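Side-chain contacts in trehalose-6-phosphate phosphatase (Candida albicans, PDB 5DXI), which belongs to the haloacid dehalogenase (HAD) superfamily of phosphatases and holds a magnesium ion and beryllium trifluoride next to a pocket occupied by a glycan: residues K161-T166 / A180-R185; N15-S20 / S57-N62; D30-P35 / V269-A274. All blocks are in the same frame, centred on the assembly; numbering follows the deposited sequence.

Contact 1. Residues K161-T166 / A180-R185; sequences KELNDT and ANIEVR. With GLC (alpha-D-glucopyranose), chain C.
Leu-163 reaches from a helix to a β-strand and sets one methyl, CD1, against two branched side chains, Ile-182 and Val-184. CD1 lies 3.9 Å from CG2 of Ile-182 and 4.2 Å from CG2 of Val-184, and the leucine meets both slantwise. The contact is small and wholly apolar, which suits its buried place. Leucine offers a reach long enough to bridge the gap from the helix, while the β-branched isoleucine and valine are at home in an extended strand.

The conformations explain which branches touch. In Leu-163 the CG lies beside the backbone N (chi1 -72°), and a nearly extended second torsion carries CD1 forward. Ile-182 and Val-184, two apart on the strand, face the helix together. In Ile-182 the touching CG2 is anti to the backbone N, with CG1 beside that N, whereas in Val-184 the touching CG2 lies beside the backbone N and CG1 takes the opposite, anti place.

Glu-183, between them, points away to the other face. Its chain is bent at chi2 (-142°), off a staggered value, and OE2 accepts a hydrogen bond from O4 of alpha-D-glucopyranose; the modelled 2.4 Å between OE2 and O4 is very short and should be read with caution. OE1 forms a salt bridge with Lys-136. One face of the strand is thus greasy and the other lines the sugar pocket.

The helix 149-165 ends here, with Thr-166 OG1 bonded to the carbonyl O of Glu-162 at 2.7 Å. This helix packs on the antiparallel four-stranded sheet, in which strand 181-186 runs between 140-143 and 173-178; its Cys-159 and Met-160 touch Ile-182, and Leu-163 also touches Val-175 of strand 173-178 and Ile-120 and Phe-121 of the adjacent helix 113-126.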
loop_
_atom_site.group_PDB
_atom_site.type_symbol
_atom_site.label_atom_id
_atom_site.label_comp_id
_atom_site.label_asym_id
_atom_site.label_seq_id
_atom_site.Cartn_x
_atom_site.Cartn_y
_atom_site.Cartn_z
ATOM N N LYS A 161 3.419 -22.373 -6.232
ATOM C CA LYS A 161 3.186 -23.679 -5.633
ATOM C C LYS A 161 4.408 -24.176 -4.869
ATOM O O LYS A 161 4.295 -24.623 -3.727
ATOM C CB LYS A 161 2.796 -24.682 -6.726
ATOM C CG LYS A 161 2.537 -26.106 -6.255
ATOM C CD LYS A 161 1.360 -26.184 -5.292
ATOM C CE LYS A 161 0.995 -27.631 -4.978
ATOM N NZ LYS A 161 -0.003 -27.720 -3.881
ATOM N N GLU A 162 5.574 -24.079 -5.503
ATOM C CA GLU A 162 6.798 -24.613 -4.928
ATOM C C GLU A 162 7.240 -23.854 -3.688
ATOM O O GLU A 162 7.658 -24.462 -2.704
ATOM C CB GLU A 162 7.924 -24.594 -5.959
ATOM C CG GLU A 162 9.284 -24.924 -5.360
ATOM C CD GLU A 162 10.348 -25.170 -6.401
ATOM O OE1 GLU A 162 10.010 -25.225 -7.602
ATOM O OE2 GLU A 162 11.530 -25.305 -6.011
ATOM N N LEU A 163 7.153 -22.526 -3.740
ATOM C CA LEU A 163 7.499 -21.699 -2.587
ATOM C C LEU A 163 6.597 -22.044 -1.420
ATOM O O LEU A 163 7.062 -22.200 -0.289
ATOM C CB LEU A 163 7.374 -20.213 -2.928
ATOM C CG LEU A 163 8.451 -19.657 -3.851
ATOM C CD1 LEU A 163 8.051 -18.296 -4.386
ATOM C CD2 LEU A 163 9.765 -19.561 -3.083
ATOM N N ASN A 164 5.309 -22.200 -1.718
ATOM C CA ASN A 164 4.292 -22.471 -0.712
ATOM C C ASN A 164 4.402 -23.876 -0.111
ATOM O O ASN A 164 3.924 -24.122 0.991
ATOM C CB ASN A 164 2.895 -22.276 -1.314
ATOM C CG ASN A 164 2.432 -20.830 -1.261
ATOM O OD1 ASN A 164 2.720 -20.110 -0.308
ATOM N ND2 ASN A 164 1.696 -20.406 -2.277
ATOM N N ASP A 165 5.028 -24.795 -0.840
ATOM C CA ASP A 165 5.198 -26.160 -0.351
ATOM C C ASP A 165 6.516 -26.359 0.384
ATOM O O ASP A 165 6.670 -27.326 1.128
ATOM C CB ASP A 165 5.106 -27.160 -1.503
ATOM C CG ASP A 165 3.681 -27.366 -1.989
ATOM O OD1 ASP A 165 2.732 -27.273 -1.171
ATOM O OD2 ASP A 165 3.519 -27.604 -3.204
ATOM N N THR A 166 7.457 -25.442 0.182
ATOM C CA THR A 166 8.770 -25.555 0.807
ATOM C C THR A 166 9.036 -24.430 1.807
ATOM O O THR A 166 8.785 -24.584 3.005
ATOM C CB THR A 166 9.897 -25.569 -0.253
ATOM O OG1 THR A 166 9.805 -24.404 -1.083
ATOM C CG2 THR A 166 9.783 -26.808 -1.128
ATOM N N ALA A 180 1.974 -9.222 -12.083
ATOM C CA ALA A 180 3.093 -9.773 -12.848
ATOM C C ALA A 180 4.338 -9.946 -11.976
ATOM O O ALA A 180 5.469 -9.703 -12.433
ATOM C CB ALA A 180 3.409 -8.888 -14.081
ATOM N N ASN A 181 4.131 -10.333 -10.715
ATOM C CA ASN A 181 5.268 -10.637 -9.851
ATOM C C ASN A 181 4.942 -11.692 -8.800
ATOM O O ASN A 181 3.789 -12.085 -8.614
ATOM C CB ASN A 181 5.806 -9.346 -9.173
ATOM C CG ASN A 181 4.917 -8.835 -7.997
ATOM O OD1 ASN A 181 4.458 -9.602 -7.158
ATOM N ND2 ASN A 181 4.708 -7.528 -7.946
ATOM N N ILE A 182 5.988 -12.175 -8.144
ATOM C CA ILE A 182 5.829 -12.907 -6.907
ATOM C C ILE A 182 6.698 -12.178 -5.895
ATOM O O ILE A 182 7.826 -11.809 -6.211
ATOM C CB ILE A 182 6.250 -14.381 -7.024
ATOM C CG1 ILE A 182 5.313 -15.122 -7.972
ATOM C CG2 ILE A 182 6.194 -15.071 -5.662
ATOM C CD1 ILE A 182 5.786 -16.515 -8.303
ATOM N N GLU A 183 6.207 -11.956 -4.694
ATOM C CA GLU A 183 7.003 -11.310 -3.676
ATOM C C GLU A 183 6.996 -12.180 -2.452
ATOM O O GLU A 183 6.014 -12.798 -2.165
ATOM C CB GLU A 183 6.469 -9.907 -3.353
ATOM C CG GLU A 183 6.464 -8.926 -4.522
ATOM C CD GLU A 183 6.830 -7.509 -4.139
ATOM O OE1 GLU A 183 7.588 -7.317 -3.208
ATOM O OE2 GLU A 183 6.372 -6.583 -4.787
ATOM N N VAL A 184 8.110 -12.231 -1.752
ATOM C CA VAL A 184 8.220 -12.972 -0.502
ATOM C C VAL A 184 8.744 -12.077 0.618
ATOM O O VAL A 184 9.736 -11.369 0.454
ATOM C CB VAL A 184 9.146 -14.195 -0.649
ATOM C CG1 VAL A 184 9.270 -14.926 0.677
ATOM C CG2 VAL A 184 8.610 -15.143 -1.727
ATOM N N ARG A 185 8.061 -12.092 1.753
ATOM C CA ARG A 185 8.495 -11.300 2.881
ATOM C C ARG A 185 7.959 -11.939 4.164
ATOM O O ARG A 185 7.052 -12.767 4.090
ATOM C CB ARG A 185 8.023 -9.855 2.717
ATOM C CG ARG A 185 6.544 -9.725 2.705
ATOM C CD ARG A 185 6.048 -8.692 3.701
ATOM N NE ARG A 185 4.639 -8.439 3.434
ATOM C CZ ARG A 185 3.660 -9.260 3.787
ATOM N NH1 ARG A 185 3.930 -10.369 4.469
ATOM N NH2 ARG A 185 2.409 -8.963 3.481
HETATM C C1 GLC C . 6.828 -2.275 -8.263
HETATM C C2 GLC C . 8.204 -2.672 -7.746
HETATM C C3 GLC C . 8.054 -3.757 -6.676
HETATM C C4 GLC C . 7.137 -3.251 -5.576
HETATM C C5 GLC C . 5.796 -2.861 -6.190
HETATM C C6 GLC C . 4.907 -2.239 -5.130
HETATM O O1 GLC C . 6.225 -3.372 -8.947
HETATM O O2 GLC C . 8.986 -3.147 -8.838
HETATM O O3 GLC C . 9.320 -4.061 -6.111
HETATM O O4 GLC C . 6.928 -4.275 -4.580
HETATM O O5 GLC C . 5.970 -1.874 -7.193
HETATM O O6 GLC C . 5.485 -0.998 -4.708
#

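Contact 2. Residues N15-S20 / S57-N62; sequences NNYKES and SSDPKN
Tyr-17, near the end of helix 10-19, meets Asn-62, the first residue of strand 62-67, which belongs to the parallel central part of the mixed sheet of a HAD-type α/β fold. The second segment enters that strand through a type I β-turn, Asp-59 to Asn-62, overlaid by an Asx turn.

The hydrogen bond across the contact runs from Asn-62 ND2 to Tyr-17 OH and is 2.9 Å long. It is nearly straight (169°), and the phenol oxygen lies close to the amide plane, where the N-H is, although ring and amide planes are 46° apart. Tyr-17 gets there because its CG is anti to the backbone N (chi1 175°), which swings the long ring out from a helix position whose first bond does not aim at the partner. Asparagine suits the buried site because both ends of its amide are used: ND2 also bonds the carbonyl O of Leu-56, and OD1 accepts from Arg-23.

Charge enters through that same Arg-23, whose guanidinium forms a salt bridge with Asp-59, makes a cation-pi contact with the Tyr-17 ring and donates to Ser-20 OG. The arginine thereby ties both segments to the start of strand 23-27.

Van der Waals contact is slight: the extended aliphatic chain of Lys-61, an exposed residue as suits a lysine, passes Ser-20, with CD 4.1 Å from its backbone O.

Two local bonds shape the ends of the segments. Asp-59 OD1 accepts from Lys-61 N at 2.9 Å, approached from above the carboxylate plane, which closes the Asx turn. Ser-20, the first residue to leave the helix, folds its hydroxyl back: OG donates to Tyr-17 O at 2.8 Å, from the same face of the carbonyl plane as Ser-20 N.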
loop_
_atom_site.group_PDB
_atom_site.type_symbol
_atom_site.label_atom_id
_atom_site.label_comp_id
_atom_site.label_asym_id
_atom_site.label_seq_id
_atom_site.Cartn_x
_atom_site.Cartn_y
_atom_site.Cartn_z
ATOM N N ASN A 15 -17.018 15.970 1.334
ATOM C CA ASN A 15 -17.731 16.495 2.491
ATOM C C ASN A 15 -17.144 16.023 3.811
ATOM O O ASN A 15 -17.014 16.808 4.754
ATOM C CB ASN A 15 -19.215 16.143 2.408
ATOM C CG ASN A 15 -19.941 17.002 1.388
ATOM O OD1 ASN A 15 -19.542 18.148 1.148
ATOM N ND2 ASN A 15 -20.998 16.463 0.782
ATOM N N ASN A 16 -16.794 14.744 3.889
ATOM C CA ASN A 16 -16.230 14.205 5.120
ATOM C C ASN A 16 -14.853 14.847 5.355
ATOM O O ASN A 16 -14.494 15.154 6.495
ATOM C CB ASN A 16 -16.108 12.682 5.044
ATOM C CG ASN A 16 -15.987 12.021 6.416
ATOM O OD1 ASN A 16 -16.974 11.598 6.997
ATOM N ND2 ASN A 16 -14.784 11.977 6.952
ATOM N N TYR A 17 -14.106 15.052 4.267
ATOM C CA TYR A 17 -12.785 15.697 4.324
ATOM C C TYR A 17 -12.867 17.090 4.925
ATOM O O TYR A 17 -12.180 17.393 5.892
ATOM C CB TYR A 17 -12.155 15.793 2.928
ATOM C CG TYR A 17 -10.830 16.562 2.888
ATOM C CD1 TYR A 17 -9.636 15.937 3.208
ATOM C CD2 TYR A 17 -10.776 17.903 2.499
ATOM C CE1 TYR A 17 -8.421 16.619 3.157
ATOM C CE2 TYR A 17 -9.561 18.598 2.450
ATOM C CZ TYR A 17 -8.391 17.946 2.787
ATOM O OH TYR A 17 -7.181 18.603 2.758
ATOM N N LYS A 18 -13.742 17.921 4.374
ATOM C CA LYS A 18 -13.839 19.299 4.827
ATOM C C LYS A 18 -14.450 19.417 6.233
ATOM O O LYS A 18 -14.204 20.390 6.942
ATOM C CB LYS A 18 -14.605 20.129 3.787
ATOM C CG LYS A 18 -13.846 20.124 2.461
ATOM C CD LYS A 18 -14.501 20.927 1.346
ATOM C CE LYS A 18 -13.553 22.032 0.822
ATOM N NZ LYS A 18 -12.114 21.606 0.651
ATOM N N GLU A 19 -15.226 18.419 6.645
ATOM C CA GLU A 19 -15.790 18.413 7.988
ATOM C C GLU A 19 -14.762 18.024 9.057
ATOM O O GLU A 19 -14.838 18.487 10.198
ATOM C CB GLU A 19 -16.994 17.469 8.061
ATOM C CG GLU A 19 -18.173 18.032 8.841
ATOM C CD GLU A 19 -18.932 19.097 8.070
ATOM O OE1 GLU A 19 -18.659 19.284 6.864
ATOM O OE2 GLU A 19 -19.803 19.753 8.676
ATOM N N SER A 20 -13.820 17.160 8.685
ATOM C CA SER A 20 -12.889 16.544 9.633
ATOM C C SER A 20 -11.702 17.423 10.058
ATOM O O SER A 20 -11.301 18.342 9.344
ATOM C CB SER A 20 -12.358 15.250 9.036
ATOM O OG SER A 20 -11.619 15.532 7.857
ATOM N N SER A 57 -0.165 18.204 2.125
ATOM C CA SER A 57 0.737 18.130 3.272
ATOM C C SER A 57 0.888 19.484 3.968
ATOM O O SER A 57 1.303 19.544 5.129
ATOM C CB SER A 57 2.125 17.618 2.863
ATOM O OG SER A 57 2.779 18.518 1.980
ATOM N N SER A 58 0.526 20.562 3.279
ATOM C CA SER A 58 0.695 21.906 3.842
ATOM C C SER A 58 -0.333 22.216 4.913
ATOM O O SER A 58 -0.095 23.038 5.804
ATOM C CB SER A 58 0.613 22.951 2.736
ATOM O OG SER A 58 1.711 22.813 1.849
ATOM N N ASP A 59 -1.469 21.529 4.829
ATOM C CA ASP A 59 -2.523 21.639 5.826
ATOM C C ASP A 59 -2.118 20.835 7.057
ATOM O O ASP A 59 -1.936 19.620 6.983
ATOM C CB ASP A 59 -3.856 21.147 5.241
ATOM C CG ASP A 59 -5.053 21.472 6.124
ATOM O OD1 ASP A 59 -4.899 21.635 7.356
ATOM O OD2 ASP A 59 -6.167 21.555 5.570
ATOM N N PRO A 60 -1.937 21.518 8.193
ATOM C CA PRO A 60 -1.509 20.820 9.409
ATOM C C PRO A 60 -2.567 19.826 9.924
ATOM O O PRO A 60 -2.251 19.010 10.794
ATOM C CB PRO A 60 -1.273 21.959 10.408
ATOM C CG PRO A 60 -2.128 23.079 9.911
ATOM C CD PRO A 60 -2.110 22.965 8.412
ATOM N N LYS A 61 -3.796 19.893 9.409
ATOM C CA LYS A 61 -4.799 18.877 9.742
ATOM C C LYS A 61 -4.478 17.532 9.090
ATOM O O LYS A 61 -4.967 16.485 9.529
ATOM C CB LYS A 61 -6.206 19.313 9.313
ATOM C CG LYS A 61 -6.780 20.509 10.059
ATOM C CD LYS A 61 -8.150 20.887 9.498
ATOM C CE LYS A 61 -8.759 22.067 10.248
ATOM N NZ LYS A 61 -9.910 22.686 9.519
ATOM N N ASN A 62 -3.640 17.563 8.058
ATOM C CA ASN A 62 -3.365 16.367 7.267
ATOM C C ASN A 62 -2.041 15.687 7.610
ATOM O O ASN A 62 -1.021 16.351 7.796
ATOM C CB ASN A 62 -3.374 16.713 5.782
ATOM C CG ASN A 62 -4.743 17.138 5.289
ATOM O OD1 ASN A 62 -5.760 16.884 5.938
ATOM N ND2 ASN A 62 -4.774 17.801 4.141
#

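Contact 3. Residues D30-P35 / V269-A274; sequences DGTLTP and VAVGPA. With MG (magnesium ion), chain E; GLC (alpha-D-glucopyranose), chain C; BEF (beryllium trifluoride ion), chain F; GLC (alpha-D-glucopyranose), chain B.
A buried van der Waals contact joins Gly-31 and Thr-32, in the loop after strand 23-27, to Val-271 at the end of strand 266-271. Both lie beside the site that holds magnesium and beryllium trifluoride in the HAD-type α/β fold, and Asp-28, Asp-30 and Thr-32 fit the DxDx(T/V) motif of that superfamily.

Val-271 meets the loop with both methyls. CG1 approaches Gly-31 O at 3.5 Å, and CG2 lies 4.0 Å from Thr-32 CG2. Valine, β-branched and apolar, suits a buried strand end, while Gly-31 readily adopts the positive phi (73°) of this turn. Thr-32 divides its work: OG1 lies beside the backbone N (chi1 -63°), which leaves CG2 anti to that N and against the valine. OG1 bonds Asp-28 OD2, a magnesium ligand, so the threonine probably helps to position it from the second shell. Leu-231 of the intervening strand 227-232 touches Thr-32 as well, and Val-290 of helix 287-298 packs on Val-271.

Asp-30 faces the other way, toward the ligands. Its OD2 pairs with Arg-70 and lies 2.9 Å from O5 of the chain C glucose. Asp-30 O binds the magnesium ion at 2.1 Å, alongside two waters, Asp-28, Asp-233 and F2 of beryllium trifluoride, and Asp-30 N donates to F3 of the same ligand over 3.0 Å.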
loop_
_atom_site.group_PDB
_atom_site.type_symbol
_atom_site.label_atom_id
_atom_site.label_comp_id
_atom_site.label_asym_id
_atom_site.label_seq_id
_atom_site.Cartn_x
_atom_site.Cartn_y
_atom_site.Cartn_z
ATOM N N ASP A 30 2.788 2.456 -6.370
ATOM C CA ASP A 30 2.689 1.859 -7.704
ATOM C C ASP A 30 1.286 1.391 -8.074
ATOM O O ASP A 30 0.626 0.704 -7.316
ATOM C CB ASP A 30 3.653 0.683 -7.840
ATOM C CG ASP A 30 5.102 1.127 -7.842
ATOM O OD1 ASP A 30 5.560 1.611 -8.899
ATOM O OD2 ASP A 30 5.778 0.990 -6.798
ATOM N N GLY A 31 0.839 1.794 -9.260
ATOM C CA GLY A 31 -0.471 1.431 -9.761
ATOM C C GLY A 31 -1.585 2.182 -9.054
ATOM O O GLY A 31 -2.771 1.935 -9.293
ATOM N N THR A 32 -1.201 3.134 -8.212
ATOM C CA THR A 32 -2.158 3.841 -7.385
ATOM C C THR A 32 -1.988 5.344 -7.552
ATOM O O THR A 32 -2.922 6.025 -7.967
ATOM C CB THR A 32 -2.007 3.425 -5.900
ATOM O OG1 THR A 32 -2.300 2.024 -5.780
ATOM C CG2 THR A 32 -2.942 4.231 -5.003
ATOM N N LEU A 33 -0.795 5.856 -7.245
ATOM C CA LEU A 33 -0.484 7.274 -7.455
ATOM C C LEU A 33 0.193 7.501 -8.811
ATOM O O LEU A 33 0.345 8.641 -9.257
ATOM C CB LEU A 33 0.407 7.804 -6.330
ATOM C CG LEU A 33 -0.177 7.716 -4.922
ATOM C CD1 LEU A 33 0.811 8.233 -3.868
ATOM C CD2 LEU A 33 -1.466 8.503 -4.873
ATOM N N THR A 34 0.585 6.406 -9.458
ATOM C CA THR A 34 1.267 6.452 -10.753
ATOM C C THR A 34 0.961 5.162 -11.474
ATOM O O THR A 34 0.791 4.126 -10.842
ATOM C CB THR A 34 2.817 6.619 -10.625
ATOM O OG1 THR A 34 3.394 6.763 -11.932
ATOM C CG2 THR A 34 3.440 5.390 -9.976
ATOM N N PRO A 35 0.887 5.208 -12.806
ATOM C CA PRO A 35 0.469 3.995 -13.509
ATOM C C PRO A 35 1.492 2.869 -13.457
ATOM O O PRO A 35 2.676 3.085 -13.201
ATOM C CB PRO A 35 0.260 4.477 -14.966
ATOM C CG PRO A 35 0.909 5.814 -15.039
ATOM C CD PRO A 35 0.838 6.397 -13.673
ATOM N N VAL A 269 -10.229 2.206 -0.319
ATOM C CA VAL A 269 -10.649 2.327 -1.706
ATOM C C VAL A 269 -9.685 1.587 -2.628
ATOM O O VAL A 269 -8.489 1.884 -2.653
ATOM C CB VAL A 269 -10.722 3.811 -2.132
ATOM C CG1 VAL A 269 -11.250 3.927 -3.550
ATOM C CG2 VAL A 269 -11.595 4.607 -1.162
ATOM N N ALA A 270 -10.198 0.621 -3.383
ATOM C CA ALA A 270 -9.354 -0.113 -4.320
ATOM C C ALA A 270 -9.167 0.651 -5.623
ATOM O O ALA A 270 -10.064 1.356 -6.080
ATOM C CB ALA A 270 -9.937 -1.505 -4.615
ATOM N N VAL A 271 -7.982 0.518 -6.207
ATOM C CA VAL A 271 -7.751 1.037 -7.542
ATOM C C VAL A 271 -7.805 -0.130 -8.508
ATOM O O VAL A 271 -6.974 -1.045 -8.452
ATOM C CB VAL A 271 -6.416 1.789 -7.659
ATOM C CG1 VAL A 271 -6.272 2.343 -9.052
ATOM C CG2 VAL A 271 -6.358 2.904 -6.623
ATOM N N GLY A 272 -8.805 -0.100 -9.385
ATOM C CA GLY A 272 -9.036 -1.180 -10.320
ATOM C C GLY A 272 -10.465 -1.140 -10.847
ATOM O O GLY A 272 -11.240 -0.253 -10.504
ATOM N N PRO A 273 -10.817 -2.097 -11.698
ATOM C CA PRO A 273 -12.143 -2.060 -12.316
ATOM C C PRO A 273 -13.262 -2.426 -11.318
ATOM O O PRO A 273 -12.982 -2.927 -10.221
ATOM C CB PRO A 273 -12.028 -3.082 -13.437
ATOM C CG PRO A 273 -10.949 -4.015 -13.009
ATOM C CD PRO A 273 -9.987 -3.209 -12.201
ATOM N N ALA A 274 -14.509 -2.154 -11.698
ATOM C CA ALA A 274 -15.654 -2.432 -10.817
ATOM C C ALA A 274 -15.668 -3.877 -10.373
ATOM O O ALA A 274 -16.054 -4.184 -9.256
ATOM C CB ALA A 274 -16.969 -2.105 -11.525
HETATM MG MG MG E . 0.536 -0.759 -5.870
HETATM C C1 GLC C . 6.828 -2.275 -8.263
HETATM C C2 GLC C . 8.204 -2.672 -7.746
HETATM C C3 GLC C . 8.054 -3.757 -6.676
HETATM C C4 GLC C . 7.137 -3.251 -5.576
HETATM C C5 GLC C . 5.796 -2.861 -6.190
HETATM C C6 GLC C . 4.907 -2.239 -5.130
HETATM O O1 GLC C . 6.225 -3.372 -8.947
HETATM O O2 GLC C . 8.986 -3.147 -8.838
HETATM O O3 GLC C . 9.320 -4.061 -6.111
HETATM O O4 GLC C . 6.928 -4.275 -4.580
HETATM O O5 GLC C . 5.970 -1.874 -7.193
HETATM O O6 GLC C . 5.485 -0.998 -4.708
HETATM BE BE BEF F . 2.199 0.209 -3.660
HETATM F F1 BEF F . 3.034 -1.251 -3.111
HETATM F F2 BEF F . 2.374 -0.352 -5.325
HETATM F F3 BEF F . 3.674 1.161 -3.868
HETATM C C1 GLC B . 5.024 -2.978 -9.628
HETATM C C2 GLC B . 4.527 -4.102 -10.511
HETATM C C3 GLC B . 5.499 -4.338 -11.660
HETATM C C4 GLC B . 5.672 -3.056 -12.469
HETATM C C5 GLC B . 6.158 -1.952 -11.532
HETATM C C6 GLC B . 6.270 -0.599 -12.224
HETATM O O2 GLC B . 4.386 -5.311 -9.771
HETATM O O3 GLC B . 4.994 -5.398 -12.476
HETATM O O4 GLC B . 6.650 -3.243 -13.495
HETATM O O5 GLC B . 5.236 -1.809 -10.436
HETATM O O6 GLC B . 4.943 -0.133 -12.536
HETATM O O HOH W 1 0.425 -2.348 -4.507
HETATM O O HOH W 2 1.004 -1.965 -7.430
#

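In the fold
All three contacts are largely buried, but contact 3 lies nearest the centre of the chain, while contacts 1 and 2 lie on opposite sides of that centre, about 40 Å apart between their own centres. Contacts 2 and 3 belong to the large mixed sheet: one lies at the start of strands 23-27 and 62-67, the other at the far end of 266-271 and in the loop after 23-27, by the metal. Contact 1 belongs to the separate antiparallel sheet, yet it and contact 3 both reach the same glucose, consistent with a pocket between the two sheets. Contacts 1 and 3 meet mainly through methyl groups; contact 2, touching no ligand, relies on polar side chains around an arginine.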